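Local coordinates for 3-polyprenyl-4-hydroxybenzoate decarboxylase and related decarboxylases (Pelotomaculum thermopropionicum, PDB 6H6X), which is a prenylated-FMN-dependent UbiD-family enzyme (HmfF) that probably decarboxylates aromatic acids and can carboxylate 2-furoic acid to 2,5-furandicarboxylic acid, at residues 54-59 against 284-289. The protein carries 8 engineered substitutions. Numbering follows the deposited sequence.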
ATOM      1  N   VAL B  54      14.765  32.834  13.493  1.00 63.28           N
ATOM      2  CA  VAL B  54      13.383  32.348  13.288  1.00 63.07           C
ATOM      3  C   VAL B  54      13.346  30.820  13.071  1.00 46.49           C
ATOM      4  O   VAL B  54      13.999  30.332  12.168  1.00 51.62           O
ATOM      5  CB  VAL B  54      12.762  33.089  12.080  1.00 65.73           C
ATOM      6  CG1 VAL B  54      11.392  32.499  11.701  1.00 70.16           C
ATOM      7  CG2 VAL B  54      12.689  34.594  12.372  1.00 55.37           C
ATOM      8  N   PRO B  55      12.567  30.068  13.866  1.00 44.80           N
ATOM      9  CA  PRO B  55      12.352  28.657  13.587  1.00 48.38           C
ATOM     10  C   PRO B  55      11.400  28.385  12.406  1.00 53.12           C
ATOM     11  O   PRO B  55      10.723  29.309  11.956  1.00 43.53           O
ATOM     12  CB  PRO B  55      11.746  28.119  14.875  1.00 44.88           C
ATOM     13  CG  PRO B  55      11.117  29.251  15.508  1.00 49.75           C
ATOM     14  CD  PRO B  55      11.800  30.499  15.046  1.00 48.46           C
ATOM     15  N   VAL B  56      11.422  27.136  11.901  1.00 52.88           N
ATOM     16  CA  VAL B  56      10.623  26.707  10.754  1.00 42.42           C
ATOM     17  C   VAL B  56       9.803  25.534  11.200  1.00 43.49           C
ATOM     18  O   VAL B  56      10.322  24.652  11.869  1.00 46.03           O
ATOM     19  CB  VAL B  56      11.489  26.336   9.571  1.00 47.94           C
ATOM     20  CG1 VAL B  56      10.663  25.657   8.473  1.00 51.72           C
ATOM     21  CG2 VAL B  56      12.151  27.588   9.014  1.00 49.91           C
ATOM     22  N   VAL B  57       8.499  25.534  10.896  1.00 33.76           N
ATOM     23  CA  VAL B  57       7.662  24.385  11.214  1.00 35.90           C
ATOM     24  C   VAL B  57       7.165  23.783   9.872  1.00 35.90           C
ATOM     25  O   VAL B  57       6.946  24.488   8.881  1.00 39.56           O
ATOM     26  CB  VAL B  57       6.558  24.748  12.217  1.00 35.22           C
ATOM     27  CG1 VAL B  57       5.482  25.635  11.599  1.00 34.32           C
ATOM     28  CG2 VAL B  57       5.912  23.542  12.805  1.00 38.89           C
ATOM     29  N   THR B  58       7.072  22.467   9.826  1.00 40.57           N
ATOM     30  CA  THR B  58       6.528  21.782   8.655  1.00 43.18           C
ATOM     31  C   THR B  58       5.663  20.602   9.101  1.00 42.66           C
ATOM     32  O   THR B  58       5.842  20.097  10.192  1.00 38.86           O
ATOM     33  CB  THR B  58       7.606  21.381   7.645  1.00 46.07           C
ATOM     34  OG1 THR B  58       6.987  20.952   6.406  1.00 48.94           O
ATOM     35  CG2 THR B  58       8.499  20.306   8.198  1.00 45.99           C
ATOM     36  N   GLY B  59       4.669  20.252   8.275  1.00 37.31           N
ATOM     37  CA  GLY B  59       3.850  19.065   8.494  1.00 37.71           C
ATOM     38  C   GLY B  59       2.841  19.263   9.623  1.00 43.49           C
ATOM     39  O   GLY B  59       2.729  18.413  10.491  1.00 43.64           O
ATOM     40  N   PRO B 284       8.574  35.364  15.385  1.00 49.94           N
ATOM     41  CA  PRO B 284       7.635  34.549  14.596  1.00 49.76           C
ATOM     42  C   PRO B 284       8.109  33.114  14.322  1.00 60.55           C
ATOM     43  O   PRO B 284       9.306  32.821  14.379  1.00 65.24           O
ATOM     44  CB  PRO B 284       7.557  35.311  13.290  1.00 45.12           C
ATOM     45  CG  PRO B 284       8.872  35.956  13.132  1.00 48.86           C
ATOM     46  CD  PRO B 284       9.380  36.254  14.532  1.00 46.15           C
ATOM     47  N   VAL B 285       7.164  32.234  14.012  1.00 56.57           N
ATOM     48  CA  VAL B 285       7.445  30.901  13.466  1.00 52.74           C
ATOM     49  C   VAL B 285       7.138  30.898  11.978  1.00 49.09           C
ATOM     50  O   VAL B 285       6.050  31.253  11.592  1.00 52.30           O
ATOM     51  CB  VAL B 285       6.595  29.831  14.133  1.00 54.43           C
ATOM     52  CG1 VAL B 285       7.102  28.460  13.775  1.00 56.78           C
ATOM     53  CG2 VAL B 285       6.621  30.015  15.638  1.00 57.28           C
ATOM     54  N   TYR B 286       8.104  30.491  11.156  1.00 43.52           N
ATOM     55  CA  TYR B 286       7.917  30.397   9.736  1.00 44.75           C
ATOM     56  C   TYR B 286       7.388  28.966   9.387  1.00 46.54           C
ATOM     57  O   TYR B 286       7.966  27.980   9.825  1.00 46.32           O
ATOM     58  CB  TYR B 286       9.196  30.709   9.007  1.00 39.45           C
ATOM     59  CG  TYR B 286       9.033  30.683   7.494  1.00 43.32           C
ATOM     60  CD1 TYR B 286       9.110  29.478   6.781  1.00 47.78           C
ATOM     61  CD2 TYR B 286       8.761  31.836   6.765  1.00 40.25           C
ATOM     62  CE1 TYR B 286       8.919  29.443   5.415  1.00 38.04           C
ATOM     63  CE2 TYR B 286       8.588  31.789   5.389  1.00 39.68           C
ATOM     64  CZ  TYR B 286       8.663  30.579   4.743  1.00 40.08           C
ATOM     65  OH  TYR B 286       8.492  30.529   3.370  1.00 49.08           O
ATOM     66  N   HIS B 287       6.322  28.883   8.594  1.00 40.04           N
ATOM     67  CA  HIS B 287       5.718  27.590   8.197  1.00 40.53           C
ATOM     68  C   HIS B 287       6.060  27.330   6.724  1.00 42.31           C
ATOM     69  O   HIS B 287       5.907  28.204   5.855  1.00 38.98           O
ATOM     70  CB  HIS B 287       4.231  27.646   8.407  1.00 39.88           C
ATOM     71  CG  HIS B 287       3.493  26.458   7.904  1.00 39.01           C
ATOM     72  ND1 HIS B 287       2.225  26.556   7.397  1.00 37.87           N
ATOM     73  CD2 HIS B 287       3.824  25.156   7.844  1.00 36.36           C
ATOM     74  CE1 HIS B 287       1.784  25.350   7.097  1.00 37.60           C
ATOM     75  NE2 HIS B 287       2.737  24.485   7.359  1.00 34.91           N
ATOM     76  N   THR B 288       6.603  26.145   6.441  1.00 39.27           N
ATOM     77  CA  THR B 288       6.758  25.750   5.055  1.00 40.89           C
ATOM     78  C   THR B 288       5.984  24.465   4.780  1.00 34.01           C
ATOM     79  O   THR B 288       5.798  23.646   5.691  1.00 29.98           O
ATOM     80  CB  THR B 288       8.228  25.618   4.663  1.00 42.16           C
ATOM     81  OG1 THR B 288       8.293  25.624   3.239  1.00 41.13           O
ATOM     82  CG2 THR B 288       8.890  24.347   5.250  1.00 39.64           C
ATOM     83  N   ILE B 289       5.504  24.332   3.550  1.00 29.24           N
ATOM     84  CA  ILE B 289       4.858  23.089   3.121  1.00 33.40           C
ATOM     85  C   ILE B 289       5.817  22.476   2.123  1.00 35.05           C
ATOM     86  O   ILE B 289       6.198  23.115   1.147  1.00 37.15           O
ATOM     87  CB  ILE B 289       3.490  23.366   2.490  1.00 35.17           C
ATOM     88  CG1 ILE B 289       2.455  23.717   3.586  1.00 35.10           C
ATOM     89  CG2 ILE B 289       2.998  22.175   1.710  1.00 32.49           C
ATOM     90  CD1 ILE B 289       1.210  24.416   3.006  1.00 31.85           C
TER
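Val56 pairs with Tyr286 and Val57 with His287 in parallel register, and three backbone hydrogen bonds zigzag between 54-59 and 284-289: Tyr286 N to Pro55 O (3.0 Å), Val57 N to Tyr286 O (2.7 Å) and Thr288 N to Val57 O (3.0 Å). Besides taking Thr288 N, Val57 O lies in the plane of the His287 ring, at its edge, 3.4 Å from CD2; next to CD2 on the ring, His287 NE2 is hydrogen-bonded to Glu295 OE2, while OE1 of the same carboxylate takes Gly59 N. On the face with Val57 and His287, Val57 CG1 sits between its own backbone N and carbonyl carbon (chi1 71°) and meets Val285 CG1 at 3.9 Å. On the other face Val56 CG1 touches Thr288 CG2, also at 3.9 Å, while Val56 CG2 nears the Tyr286 ring obliquely at CD1. Ahead of the paired residues, Val54 CG1 packs on Tyr286 CB and its CG2 meets Pro284 CG, the Val54 and Pro284 side chains crossing at about a right angle. Thr58 OG1 lies 3.0 Å from Thr288 O, whereas Thr288 OG1 is hydrogen-bonded to His122 and Thr132. This parallel pairing adds strand 286-287 to the edge of a small mixed sheet, joining the N-terminal UbiD region to the flavin-binding region, where Ile289 touches the prenylated FMN.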